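Local coordinates for putative uncharacterized protein (Pyrococcus furiosus, PDB 3V68) that is of unknown function, belongs to the DUF2666 family and probably binds double-stranded DNA, at residues A[31-42]-A[116-124]; A[204-212]-A[225-233]. All blocks are in the same frame, centred on the assembly; numbering follows the deposited sequence.

Contact 1 (A[31-42]-A[116-124]); sequences MFLSRVSNTVSS and IEFPGGKIE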
ATOM      1  N   MET A  31     -11.199   0.864  11.206  0.50 11.01           N
ATOM      2  CA  MET A  31     -10.088   0.184  11.869  0.50 10.91           C
ATOM      3  C   MET A  31      -9.784  -1.173  11.235  0.50 10.75           C
ATOM      4  O   MET A  31      -8.619  -1.552  11.108  0.50 10.85           O
ATOM      5  CB  MET A  31     -10.346   0.055  13.371  0.50 10.95           C
ATOM      6  CG  MET A  31     -10.245   1.382  14.112  0.50 11.32           C
ATOM      7  SD  MET A  31      -8.650   2.190  13.872  0.50 12.08           S
ATOM      8  CE  MET A  31      -7.574   1.057  14.752  0.50 12.70           C
ATOM      9  N   PHE A  32     -10.831  -1.888  10.827  1.00 10.52           N
ATOM     10  CA  PHE A  32     -10.678  -3.147  10.097  1.00 10.12           C
ATOM     11  C   PHE A  32      -9.947  -2.922   8.771  1.00  9.66           C
ATOM     12  O   PHE A  32      -8.968  -3.618   8.469  1.00  9.56           O
ATOM     13  CB  PHE A  32     -12.043  -3.797   9.843  1.00 10.51           C
ATOM     14  CG  PHE A  32     -12.000  -4.944   8.862  1.00 11.06           C
ATOM     15  CD1 PHE A  32     -11.605  -6.214   9.270  1.00 12.37           C
ATOM     16  CD2 PHE A  32     -12.346  -4.747   7.527  1.00 11.58           C
ATOM     17  CE1 PHE A  32     -11.567  -7.277   8.356  1.00 12.56           C
ATOM     18  CE2 PHE A  32     -12.304  -5.804   6.611  1.00 12.45           C
ATOM     19  CZ  PHE A  32     -11.920  -7.067   7.028  1.00 12.52           C
ATOM     20  N   LEU A  33     -10.404  -1.938   7.999  1.00  9.52           N
ATOM     21  CA  LEU A  33      -9.791  -1.664   6.702  1.00  9.57           C
ATOM     22  C   LEU A  33      -8.353  -1.172   6.843  1.00  9.41           C
ATOM     23  O   LEU A  33      -7.501  -1.489   6.011  1.00  9.48           O
ATOM     24  CB  LEU A  33     -10.619  -0.651   5.912  1.00  9.19           C
ATOM     25  CG  LEU A  33     -12.011  -1.093   5.446  1.00 10.14           C
ATOM     26  CD1 LEU A  33     -12.752   0.109   4.879  1.00  9.97           C
ATOM     27  CD2 LEU A  33     -11.928  -2.231   4.434  1.00 12.00           C
ATOM     28  N   SER A  34      -8.102  -0.407   7.906  1.00  9.49           N
ATOM     29  CA  SER A  34      -6.763   0.063   8.252  1.00  9.46           C
ATOM     30  C   SER A  34      -5.832  -1.118   8.489  1.00  9.36           C
ATOM     31  O   SER A  34      -4.740  -1.185   7.925  1.00  9.71           O
ATOM     32  CB  SER A  34      -6.817   0.929   9.514  1.00  9.36           C
ATOM     33  OG  SER A  34      -7.434   2.176   9.253  1.00 10.20           O
ATOM     34  N   ARG A  35      -6.281  -2.053   9.319  1.00  9.16           N
ATOM     35  CA  ARG A  35      -5.510  -3.255   9.616  1.00  9.49           C
ATOM     36  C   ARG A  35      -5.312  -4.149   8.388  1.00  9.31           C
ATOM     37  O   ARG A  35      -4.220  -4.684   8.179  1.00  9.68           O
ATOM     38  CB  ARG A  35      -6.128  -3.995  10.802  1.00  9.59           C
ATOM     39  CG  ARG A  35      -5.874  -3.250  12.113  1.00  9.84           C
ATOM     40  CD  ARG A  35      -6.724  -3.767  13.271  1.00 10.21           C
ATOM     41  NE  ARG A  35      -6.597  -5.207  13.513  1.00 10.36           N
ATOM     42  CZ  ARG A  35      -5.553  -5.792  14.102  1.00 10.18           C
ATOM     43  NH1 ARG A  35      -4.514  -5.076  14.512  1.00 10.33           N
ATOM     44  NH2 ARG A  35      -5.557  -7.104  14.289  1.00 12.16           N
ATOM     45  N   VAL A  36      -6.342  -4.276   7.553  1.00  9.16           N
ATOM     46  CA  VAL A  36      -6.199  -5.016   6.301  1.00  9.12           C
ATOM     47  C   VAL A  36      -5.133  -4.374   5.412  1.00  9.44           C
ATOM     48  O   VAL A  36      -4.245  -5.066   4.908  1.00  9.69           O
ATOM     49  CB  VAL A  36      -7.551  -5.137   5.563  1.00  8.87           C
ATOM     50  CG1 VAL A  36      -7.356  -5.638   4.140  1.00  8.77           C
ATOM     51  CG2 VAL A  36      -8.493  -6.064   6.327  1.00 10.39           C
ATOM     52  N   SER A  37      -5.215  -3.055   5.240  1.00  9.27           N
ATOM     53  CA  SER A  37      -4.232  -2.317   4.441  1.00  9.35           C
ATOM     54  C   SER A  37      -2.812  -2.552   4.957  1.00  9.22           C
ATOM     55  O   SER A  37      -1.912  -2.886   4.187  1.00  9.42           O
ATOM     56  CB  SER A  37      -4.556  -0.820   4.438  1.00  9.06           C
ATOM     57  OG  SER A  37      -3.490  -0.069   3.875  1.00  9.92           O
ATOM     58  N   ASN A  38      -2.613  -2.398   6.263  1.00  9.57           N
ATOM     59  CA  ASN A  38      -1.289  -2.593   6.859  1.00 10.01           C
ATOM     60  C   ASN A  38      -0.778  -4.018   6.642  1.00 10.43           C
ATOM     61  O   ASN A  38       0.398  -4.229   6.322  1.00 11.05           O
ATOM     62  CB  ASN A  38      -1.327  -2.291   8.361  1.00 10.14           C
ATOM     63  CG  ASN A  38      -1.638  -0.833   8.670  1.00 10.07           C
ATOM     64  OD1 ASN A  38      -1.489   0.052   7.822  1.00 10.84           O
ATOM     65  ND2 ASN A  38      -2.076  -0.577   9.899  1.00 11.22           N
ATOM     66  N   THR A  39      -1.682  -4.979   6.792  1.00 10.36           N
ATOM     67  CA  THR A  39      -1.353  -6.403   6.692  1.00 10.59           C
ATOM     68  C   THR A  39      -0.973  -6.804   5.273  1.00 10.49           C
ATOM     69  O   THR A  39       0.091  -7.387   5.057  1.00 10.88           O
ATOM     70  CB  THR A  39      -2.510  -7.272   7.210  1.00 10.92           C
ATOM     71  OG1 THR A  39      -2.828  -6.867   8.547  1.00 11.33           O
ATOM     72  CG2 THR A  39      -2.127  -8.757   7.220  1.00 11.63           C
ATOM     73  N   VAL A  40      -1.833  -6.497   4.306  1.00 10.35           N
ATOM     74  CA  VAL A  40      -1.553  -6.912   2.933  1.00 10.35           C
ATOM     75  C   VAL A  40      -0.340  -6.183   2.359  1.00 10.44           C
ATOM     76  O   VAL A  40       0.450  -6.774   1.618  1.00 10.57           O
ATOM     77  CB  VAL A  40      -2.787  -6.831   2.002  1.00 10.35           C
ATOM     78  CG1 VAL A  40      -3.925  -7.673   2.565  1.00 11.01           C
ATOM     79  CG2 VAL A  40      -3.242  -5.389   1.776  1.00  9.67           C
ATOM     80  N   SER A  41      -0.170  -4.916   2.726  1.00 10.60           N
ATOM     81  CA  SER A  41       0.975  -4.140   2.242  1.00 11.17           C
ATOM     82  C   SER A  41       2.291  -4.724   2.742  1.00 11.60           C
ATOM     83  O   SER A  41       3.279  -4.743   2.012  1.00 12.04           O
ATOM     84  CB  SER A  41       0.855  -2.679   2.655  1.00 10.83           C
ATOM     85  OG  SER A  41      -0.238  -2.060   2.001  1.00 12.00           O
ATOM     86  N   SER A  42       2.286  -5.219   3.977  1.00 11.92           N
ATOM     87  CA  SER A  42       3.484  -5.810   4.577  1.00 12.83           C
ATOM     88  C   SER A  42       3.889  -7.121   3.899  1.00 12.78           C
ATOM     89  O   SER A  42       5.063  -7.495   3.911  1.00 13.18           O
ATOM     90  CB  SER A  42       3.283  -6.036   6.080  1.00 12.96           C
ATOM     91  OG  SER A  42       2.495  -7.182   6.344  1.00 16.24           O
ATOM     92  N   ILE A 116       2.288   6.592   7.285  1.00 13.22           N
ATOM     93  CA  ILE A 116       2.107   5.835   6.050  1.00 13.18           C
ATOM     94  C   ILE A 116       1.131   4.683   6.287  1.00 13.08           C
ATOM     95  O   ILE A 116       0.112   4.560   5.598  1.00 12.73           O
ATOM     96  CB  ILE A 116       3.468   5.287   5.535  1.00 13.10           C
ATOM     97  CG1 ILE A 116       4.457   6.430   5.229  1.00 13.69           C
ATOM     98  CG2 ILE A 116       3.269   4.369   4.330  1.00 13.61           C
ATOM     99  CD1 ILE A 116       3.914   7.534   4.307  1.00 15.03           C
ATOM    100  N   GLU A 117       1.451   3.839   7.264  1.00 12.93           N
ATOM    101  CA  GLU A 117       0.509   2.835   7.726  1.00 12.94           C
ATOM    102  C   GLU A 117      -0.662   3.532   8.403  1.00 12.32           C
ATOM    103  O   GLU A 117      -0.506   4.595   9.005  1.00 12.57           O
ATOM    104  CB  GLU A 117       1.182   1.858   8.693  1.00 13.41           C
ATOM    105  CG  GLU A 117       2.244   0.990   8.019  1.00 16.07           C
ATOM    106  CD  GLU A 117       2.826  -0.068   8.937  1.00 19.67           C
ATOM    107  OE1 GLU A 117       3.311   0.278  10.038  1.00 21.67           O
ATOM    108  OE2 GLU A 117       2.811  -1.254   8.552  1.00 21.71           O
ATOM    109  N   PHE A 118      -1.837   2.937   8.274  1.00 11.89           N
ATOM    110  CA  PHE A 118      -3.017   3.402   8.987  1.00 11.66           C
ATOM    111  C   PHE A 118      -2.974   2.954  10.445  1.00 11.85           C
ATOM    112  O   PHE A 118      -2.172   2.095  10.799  1.00 11.64           O
ATOM    113  CB  PHE A 118      -4.272   2.894   8.279  1.00 11.79           C
ATOM    114  CG  PHE A 118      -4.534   3.581   6.978  1.00 12.12           C
ATOM    115  CD1 PHE A 118      -5.373   4.690   6.924  1.00 13.00           C
ATOM    116  CD2 PHE A 118      -3.926   3.139   5.803  1.00 13.11           C
ATOM    117  CE1 PHE A 118      -5.612   5.351   5.715  1.00 13.78           C
ATOM    118  CE2 PHE A 118      -4.163   3.796   4.594  1.00 14.20           C
ATOM    119  CZ  PHE A 118      -5.003   4.899   4.556  1.00 14.19           C
ATOM    120  N   PRO A 119      -3.822   3.550  11.300  1.00 12.22           N
ATOM    121  CA  PRO A 119      -3.837   3.160  12.707  1.00 12.42           C
ATOM    122  C   PRO A 119      -4.130   1.677  12.890  1.00 12.59           C
ATOM    123  O   PRO A 119      -4.794   1.067  12.051  1.00 13.04           O
ATOM    124  CB  PRO A 119      -4.998   3.980  13.280  1.00 12.61           C
ATOM    125  CG  PRO A 119      -5.082   5.160  12.394  1.00 12.56           C
ATOM    126  CD  PRO A 119      -4.790   4.628  11.030  1.00 12.55           C
ATOM    127  N   GLY A 120      -3.600   1.096  13.960  1.00 12.72           N
ATOM    128  CA  GLY A 120      -4.059  -0.222  14.411  1.00 12.78           C
ATOM    129  C   GLY A 120      -3.145  -1.402  14.167  1.00 12.58           C
ATOM    130  O   GLY A 120      -3.442  -2.513  14.614  1.00 13.27           O
ATOM    131  N   GLY A 121      -2.038  -1.180  13.467  1.00 12.44           N
ATOM    132  CA  GLY A 121      -1.081  -2.250  13.205  1.00 12.03           C
ATOM    133  C   GLY A 121      -1.614  -3.328  12.284  1.00 11.82           C
ATOM    134  O   GLY A 121      -2.485  -3.069  11.446  1.00 11.79           O
ATOM    135  N   LYS A 122      -1.107  -4.545  12.455  1.00 12.21           N
ATOM    136  CA  LYS A 122      -1.397  -5.631  11.528  1.00 12.34           C
ATOM    137  C   LYS A 122      -2.206  -6.752  12.164  1.00 12.42           C
ATOM    138  O   LYS A 122      -2.231  -6.909  13.389  1.00 12.23           O
ATOM    139  CB  LYS A 122      -0.093  -6.190  10.941  1.00 12.64           C
ATOM    140  CG  LYS A 122       0.734  -5.148  10.193  1.00 14.17           C
ATOM    141  CD  LYS A 122       2.043  -5.731   9.664  1.00 17.13           C
ATOM    142  CE  LYS A 122       3.021  -6.096  10.779  1.00 19.39           C
ATOM    143  NZ  LYS A 122       3.652  -4.908  11.420  1.00 21.54           N
ATOM    144  N   ILE A 123      -2.871  -7.523  11.309  1.00 12.56           N
ATOM    145  CA  ILE A 123      -3.610  -8.706  11.719  1.00 13.00           C
ATOM    146  C   ILE A 123      -2.618  -9.855  11.890  1.00 13.99           C
ATOM    147  O   ILE A 123      -2.000 -10.301  10.925  1.00 14.32           O
ATOM    148  CB  ILE A 123      -4.698  -9.069  10.683  1.00 12.70           C
ATOM    149  CG1 ILE A 123      -5.610  -7.865  10.415  1.00 12.79           C
ATOM    150  CG2 ILE A 123      -5.508 -10.277  11.164  1.00 12.47           C
ATOM    151  CD1 ILE A 123      -6.503  -8.010   9.197  1.00 13.66           C
ATOM    152  N   GLU A 124      -2.472 -10.326  13.127  1.00 14.92           N
ATOM    153  CA  GLU A 124      -1.461 -11.337  13.458  1.00 16.36           C
ATOM    154  C   GLU A 124      -2.054 -12.670  13.889  1.00 16.80           C
ATOM    155  O   GLU A 124      -1.355 -13.687  13.917  1.00 17.52           O
ATOM    156  CB  GLU A 124      -0.520 -10.813  14.550  1.00 16.48           C
ATOM    157  CG  GLU A 124       0.273  -9.567  14.165  1.00 18.52           C
ATOM    158  CD  GLU A 124       1.419  -9.849  13.202  1.00 21.04           C
ATOM    159  OE1 GLU A 124       1.711 -11.031  12.919  1.00 22.74           O
ATOM    160  OE2 GLU A 124       2.038  -8.874  12.727  1.00 22.99           O
TER
HETATM  161  O   HOH W   1       2.315  -2.089   5.949  1.00 17.00           O
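The loop that follows helix 91-110 wraps across helix 26-43, and N38 at the middle of segment 31-42 is the main point where the two meet. The side-chain amide of N38 makes three bonds to the loop backbone. OD1 accepts from F118 N at 2.9 Å, in the plane of its carbonyl and on a lone pair. ND2 gives one hydrogen to F118 O at 2.8 Å and the other to G121 O at 3.0 Å. Both acceptors lie close to the amide plane, and both N-H bonds are nearly straight. All three bonds fix the rotation of the amide. Here an asparagine on a helix holds a turn of irregular chain, from F118 to G121. The turn has G120 and G121 at positive phi. At the backbone angles of G120 (phi 106°) a CB would by itself be pressed against the carbonyl O of P119.

One turn before N38, R35 runs along the same loop, and its CG lies near G121 O. Its chain bends at chi3 (55°) and brings NH1 to G120 O at 2.8 Å, with the oxygen at the edge of the guanidinium and in its plane. NH2 forms a salt bridge with E19, which ties the loop-bound arginine to strand 15-20. One turn after R35, T39 OG1 donates to R35 O. It also accepts from I123 N at 2.8 Å in an almost linear bond (179°). The hydroxyl thus links helix backbone to loop backbone, and the T39 and I123 side chains cross at about a right angle. I123 CD1 goes on to V36 CG2 at 4.0 Å. On the other flank F118 CB lies 3.4 Å from S34 OG, which bonds to A30 O within the helix. A water joins N38 O to the E117 carboxylate.

Contact 2 (A[204-212]-A[225-233]); sequences EIKEIVQLF and AAREMLSKL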
ATOM      1  N   GLU A 204      12.087  23.058  -2.063  1.00 22.24           N
ATOM      2  CA  GLU A 204      10.654  22.811  -2.213  1.00 21.11           C
ATOM      3  C   GLU A 204      10.188  21.582  -1.432  1.00 19.73           C
ATOM      4  O   GLU A 204       9.062  21.556  -0.924  1.00 18.89           O
ATOM      5  CB  GLU A 204      10.281  22.684  -3.686  1.00 21.46           C
ATOM      6  CG  GLU A 204       8.804  22.888  -3.940  1.00 23.38           C
ATOM      7  CD  GLU A 204       8.476  23.159  -5.392  1.00 25.82           C
ATOM      8  OE1 GLU A 204       7.511  23.912  -5.639  1.00 27.88           O
ATOM      9  OE2 GLU A 204       9.172  22.625  -6.283  1.00 27.01           O
ATOM     10  N   ILE A 205      11.050  20.570  -1.349  1.00 18.43           N
ATOM     11  CA  ILE A 205      10.803  19.405  -0.495  1.00 17.65           C
ATOM     12  C   ILE A 205      10.642  19.847   0.964  1.00 17.13           C
ATOM     13  O   ILE A 205       9.707  19.429   1.651  1.00 16.21           O
ATOM     14  CB  ILE A 205      11.927  18.338  -0.642  1.00 17.45           C
ATOM     15  CG1 ILE A 205      11.893  17.722  -2.049  1.00 17.42           C
ATOM     16  CG2 ILE A 205      11.800  17.246   0.433  1.00 17.73           C
ATOM     17  CD1 ILE A 205      13.083  16.824  -2.389  1.00 17.89           C
ATOM     18  N   LYS A 206      11.549  20.709   1.422  1.00 16.83           N
ATOM     19  CA  LYS A 206      11.468  21.283   2.760  1.00 16.81           C
ATOM     20  C   LYS A 206      10.126  21.989   2.982  1.00 15.93           C
ATOM     21  O   LYS A 206       9.462  21.779   3.991  1.00 15.68           O
ATOM     22  CB  LYS A 206      12.627  22.265   2.972  1.00 17.37           C
ATOM     23  CG  LYS A 206      12.823  22.721   4.412  1.00 19.92           C
ATOM     24  CD  LYS A 206      13.982  23.716   4.535  1.00 23.38           C
ATOM     25  CE  LYS A 206      15.333  23.083   4.202  1.00 25.24           C
ATOM     26  NZ  LYS A 206      16.445  24.083   4.241  1.00 26.95           N
ATOM     27  N   GLU A 207       9.728  22.811   2.016  1.00 15.49           N
ATOM     28  CA  GLU A 207       8.473  23.547   2.102  1.00 15.12           C
ATOM     29  C   GLU A 207       7.243  22.641   2.163  1.00 13.91           C
ATOM     30  O   GLU A 207       6.332  22.879   2.959  1.00 13.89           O
ATOM     31  CB  GLU A 207       8.352  24.523   0.931  1.00 15.54           C
ATOM     32  CG  GLU A 207       9.282  25.722   1.048  1.00 18.53           C
ATOM     33  CD  GLU A 207       9.577  26.387  -0.287  1.00 21.48           C
ATOM     34  OE1 GLU A 207       8.979  25.999  -1.312  1.00 23.06           O
ATOM     35  OE2 GLU A 207      10.426  27.304  -0.308  1.00 23.89           O
ATOM     36  N   ILE A 208       7.217  21.603   1.330  1.00 13.15           N
ATOM     37  CA  ILE A 208       6.034  20.748   1.287  1.00 12.12           C
ATOM     38  C   ILE A 208       5.916  19.849   2.523  1.00 11.91           C
ATOM     39  O   ILE A 208       4.812  19.579   2.998  1.00 11.61           O
ATOM     40  CB  ILE A 208       5.881  19.968  -0.059  1.00 11.53           C
ATOM     41  CG1 ILE A 208       4.410  19.558  -0.258  1.00 11.28           C
ATOM     42  CG2 ILE A 208       6.851  18.784  -0.156  1.00 11.94           C
ATOM     43  CD1 ILE A 208       4.104  18.820  -1.557  1.00 10.67           C
ATOM     44  N   VAL A 209       7.056  19.416   3.058  1.00 11.91           N
ATOM     45  CA  VAL A 209       7.061  18.653   4.308  1.00 12.01           C
ATOM     46  C   VAL A 209       6.529  19.519   5.450  1.00 11.85           C
ATOM     47  O   VAL A 209       5.702  19.069   6.246  1.00 12.28           O
ATOM     48  CB  VAL A 209       8.461  18.098   4.640  1.00 12.00           C
ATOM     49  CG1 VAL A 209       8.503  17.547   6.060  1.00 12.09           C
ATOM     50  CG2 VAL A 209       8.828  17.006   3.656  1.00 12.58           C
ATOM     51  N   GLN A 210       6.985  20.769   5.504  1.00 11.97           N
ATOM     52  CA  GLN A 210       6.502  21.705   6.508  1.00 12.18           C
ATOM     53  C   GLN A 210       4.994  21.924   6.394  1.00 11.99           C
ATOM     54  O   GLN A 210       4.280  21.909   7.394  1.00 11.78           O
ATOM     55  CB  GLN A 210       7.259  23.029   6.409  1.00 12.51           C
ATOM     56  CG  GLN A 210       6.884  24.039   7.484  1.00 13.79           C
ATOM     57  CD  GLN A 210       7.261  23.594   8.888  1.00 14.77           C
ATOM     58  OE1 GLN A 210       8.213  22.839   9.086  1.00 17.78           O
ATOM     59  NE2 GLN A 210       6.511  24.068   9.871  1.00 16.63           N
ATOM     60  N   LEU A 211       4.513  22.104   5.163  1.00 11.86           N
ATOM     61  CA  LEU A 211       3.084  22.249   4.931  1.00 12.08           C
ATOM     62  C   LEU A 211       2.313  21.015   5.403  1.00 11.75           C
ATOM     63  O   LEU A 211       1.261  21.137   6.038  1.00 12.06           O
ATOM     64  CB  LEU A 211       2.793  22.555   3.457  1.00 12.57           C
ATOM     65  CG  LEU A 211       1.335  22.895   3.129  1.00 13.58           C
ATOM     66  CD1 LEU A 211       0.869  24.157   3.842  1.00 15.39           C
ATOM     67  CD2 LEU A 211       1.114  23.016   1.625  1.00 14.82           C
ATOM     68  N   PHE A 212       2.851  19.829   5.120  1.00 11.80           N
ATOM     69  CA  PHE A 212       2.248  18.615   5.642  1.00 11.65           C
ATOM     70  C   PHE A 212       2.192  18.612   7.180  1.00 11.69           C
ATOM     71  O   PHE A 212       1.173  18.245   7.769  1.00 11.70           O
ATOM     72  CB  PHE A 212       2.965  17.354   5.152  1.00 11.63           C
ATOM     73  CG  PHE A 212       2.696  16.163   6.023  1.00 11.65           C
ATOM     74  CD1 PHE A 212       1.524  15.431   5.873  1.00 11.79           C
ATOM     75  CD2 PHE A 212       3.577  15.827   7.052  1.00 11.34           C
ATOM     76  CE1 PHE A 212       1.241  14.366   6.715  1.00 11.92           C
ATOM     77  CE2 PHE A 212       3.304  14.765   7.895  1.00 11.94           C
ATOM     78  CZ  PHE A 212       2.133  14.029   7.724  1.00 11.79           C
ATOM     79  N   ALA A 225      -3.191  13.088   3.822  1.00  9.66           N
ATOM     80  CA  ALA A 225      -2.326  14.242   3.648  1.00  9.67           C
ATOM     81  C   ALA A 225      -0.901  13.803   3.331  1.00  9.49           C
ATOM     82  O   ALA A 225      -0.263  14.374   2.452  1.00  9.87           O
ATOM     83  CB  ALA A 225      -2.366  15.138   4.876  1.00  9.83           C
ATOM     84  N   ALA A 226      -0.409  12.773   4.028  1.00  9.52           N
ATOM     85  CA  ALA A 226       0.918  12.244   3.718  1.00  9.50           C
ATOM     86  C   ALA A 226       0.993  11.711   2.289  1.00  9.21           C
ATOM     87  O   ALA A 226       1.951  11.992   1.569  1.00  8.95           O
ATOM     88  CB  ALA A 226       1.324  11.171   4.718  1.00 10.10           C
ATOM     89  N   ARG A 227      -0.024  10.959   1.879  1.00  8.71           N
ATOM     90  CA  ARG A 227      -0.067  10.414   0.526  1.00  9.05           C
ATOM     91  C   ARG A 227      -0.118  11.528  -0.518  1.00  8.97           C
ATOM     92  O   ARG A 227       0.567  11.453  -1.536  1.00  9.39           O
ATOM     93  CB  ARG A 227      -1.247   9.460   0.372  1.00  8.81           C
ATOM     94  CG  ARG A 227      -0.971   8.107   1.003  1.00  9.33           C
ATOM     95  CD  ARG A 227      -2.244   7.313   1.238  1.00 10.47           C
ATOM     96  NE  ARG A 227      -1.919   5.918   1.528  1.00 10.82           N
ATOM     97  CZ  ARG A 227      -1.473   5.474   2.701  1.00 11.96           C
ATOM     98  NH1 ARG A 227      -1.308   6.307   3.727  1.00 12.85           N
ATOM     99  NH2 ARG A 227      -1.191   4.189   2.847  1.00 13.03           N
ATOM    100  N   GLU A 228      -0.924  12.557  -0.264  1.00  9.12           N
ATOM    101  CA  GLU A 228      -1.013  13.684  -1.188  1.00  9.75           C
ATOM    102  C   GLU A 228       0.318  14.422  -1.306  1.00  9.69           C
ATOM    103  O   GLU A 228       0.749  14.756  -2.414  1.00 10.07           O
ATOM    104  CB  GLU A 228      -2.141  14.639  -0.786  1.00  9.50           C
ATOM    105  CG  GLU A 228      -2.378  15.794  -1.774  1.00 11.24           C
ATOM    106  CD  GLU A 228      -2.806  15.352  -3.167  1.00 13.34           C
ATOM    107  OE1 GLU A 228      -3.280  14.210  -3.339  1.00 12.85           O
ATOM    108  OE2 GLU A 228      -2.686  16.172  -4.102  1.00 14.60           O
ATOM    109  N   MET A 229       0.973  14.662  -0.168  0.50  9.92           N
ATOM    110  CA  MET A 229       2.282  15.322  -0.153  0.50  9.94           C
ATOM    111  C   MET A 229       3.294  14.534  -0.984  0.50 10.19           C
ATOM    112  O   MET A 229       3.995  15.094  -1.830  0.50 10.33           O
ATOM    113  CB  MET A 229       2.781  15.504   1.284  0.50 10.05           C
ATOM    114  CG  MET A 229       4.139  16.195   1.402  0.50  9.55           C
ATOM    115  SD  MET A 229       5.549  15.075   1.288  0.50  7.34           S
ATOM    116  CE  MET A 229       5.525  14.315   2.906  0.50  8.39           C
ATOM    117  N   LEU A 230       3.340  13.226  -0.754  1.00 10.05           N
ATOM    118  CA  LEU A 230       4.229  12.335  -1.505  1.00 10.24           C
ATOM    119  C   LEU A 230       3.927  12.295  -3.004  1.00 10.57           C
ATOM    120  O   LEU A 230       4.847  12.214  -3.817  1.00 10.23           O
ATOM    121  CB  LEU A 230       4.210  10.925  -0.909  1.00  9.98           C
ATOM    122  CG  LEU A 230       4.805  10.801   0.494  1.00 11.15           C
ATOM    123  CD1 LEU A 230       4.505   9.431   1.056  1.00 10.97           C
ATOM    124  CD2 LEU A 230       6.302  11.105   0.536  1.00 11.80           C
ATOM    125  N   SER A 231       2.649  12.386  -3.369  1.00 11.00           N
ATOM    126  CA  SER A 231       2.257  12.359  -4.783  1.00 11.44           C
ATOM    127  C   SER A 231       2.860  13.523  -5.575  1.00 11.54           C
ATOM    128  O   SER A 231       3.120  13.393  -6.777  1.00 12.00           O
ATOM    129  CB  SER A 231       0.732  12.340  -4.928  1.00 11.58           C
ATOM    130  OG  SER A 231       0.189  13.643  -4.838  1.00 13.48           O
ATOM    131  N   LYS A 232       3.096  14.646  -4.899  1.00 11.85           N
ATOM    132  CA  LYS A 232       3.662  15.829  -5.552  1.00 12.01           C
ATOM    133  C   LYS A 232       5.126  15.620  -5.936  1.00 12.51           C
ATOM    134  O   LYS A 232       5.663  16.340  -6.777  1.00 12.67           O
ATOM    135  CB  LYS A 232       3.508  17.080  -4.675  1.00 12.19           C
ATOM    136  CG  LYS A 232       2.071  17.453  -4.327  1.00 11.64           C
ATOM    137  CD  LYS A 232       1.186  17.603  -5.567  1.00 12.43           C
ATOM    138  CE  LYS A 232      -0.199  18.109  -5.199  1.00 13.14           C
ATOM    139  NZ  LYS A 232      -1.177  17.907  -6.314  1.00 15.51           N
ATOM    140  N   LEU A 233       5.761  14.641  -5.295  1.00 12.18           N
ATOM    141  CA  LEU A 233       7.128  14.234  -5.617  1.00 12.37           C
ATOM    142  C   LEU A 233       7.159  13.030  -6.559  1.00 12.48           C
ATOM    143  O   LEU A 233       8.236  12.555  -6.934  1.00 13.11           O
ATOM    144  CB  LEU A 233       7.893  13.895  -4.333  1.00 12.44           C
ATOM    145  CG  LEU A 233       8.465  15.022  -3.466  1.00 12.20           C
ATOM    146  CD1 LEU A 233       7.372  15.785  -2.733  1.00 13.47           C
ATOM    147  CD2 LEU A 233       9.457  14.440  -2.473  1.00 14.63           C
TER
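Helix 204-212 and helix 225-231 run nearly antiparallel, with 166° between their directions, and their axes come within 10.1 Å. The backbones are closest where F212 faces A225. At the other end I205 lies nearest L233. The pair is a helical hairpin, and the contact across it is apolar.

I208 packs on three residues of the second segment, M229, K232 and L233. Its two branches part: CG1 is anti to the backbone N (chi1 -158°), and this sends CD1 to K232 while CG2 faces L233. CD1 reaches K232 CB at 3.6 Å, and the two side chains cross at about a right angle. CG2 meets L233 CD1 at 4.0 Å as the two side chains slide past each other in opposite directions. CG1 also touches M229 CG at 3.8 Å. The aliphatic base of K232 is what packs here. Its NZ turns away to a salt bridge with E228, whose hydrogen bond is weak.

M229 lies between I208 and F212, and its CG is 4.1 Å from F212 CB. In one of its two conformers the chain bends at chi2 and chi3, and CE comes near V209 CG2. The F212 ring reaches the small residues at the start of the second segment. Its CE1 is 3.5 Å from A226 N and 3.8 Å from A226 CB, while CD1 meets A225 CB at 4.0 Å. The ring thus lies against A225 and A226, close to the helix backbone. At the far end I205 CG1 touches L233 CD2.

Beyond the hairpin, I205, V209 and L230 rest on helix 66-73, and F212 on L114 of a loop. E228 packs against helix 186-192, and R227 forms a salt bridge with D238.

In the fold
From the N terminus the chain makes strands 5-12 and 15-20, then helix 26-43. Contact 1 closes a long, mostly helical excursion: residues 116-124 come back over that first helix after helix 91-110. The chain then adds strands 136-143 and 146-153 to the sheet and runs on through helix 160-181. Contact 2 follows in series, closing a short turn between helices 202-213 and 219-231. Neither contact crosses or encloses the other. The centres of contact 1 and contact 2 are about 23 Å apart. Even so they touch: R227 of 225-233 probably bonds to I116 O and packs on F118, and L230 meets I116. The loop of contact 1 thus lies against both helix 26-43 and helix 219-231.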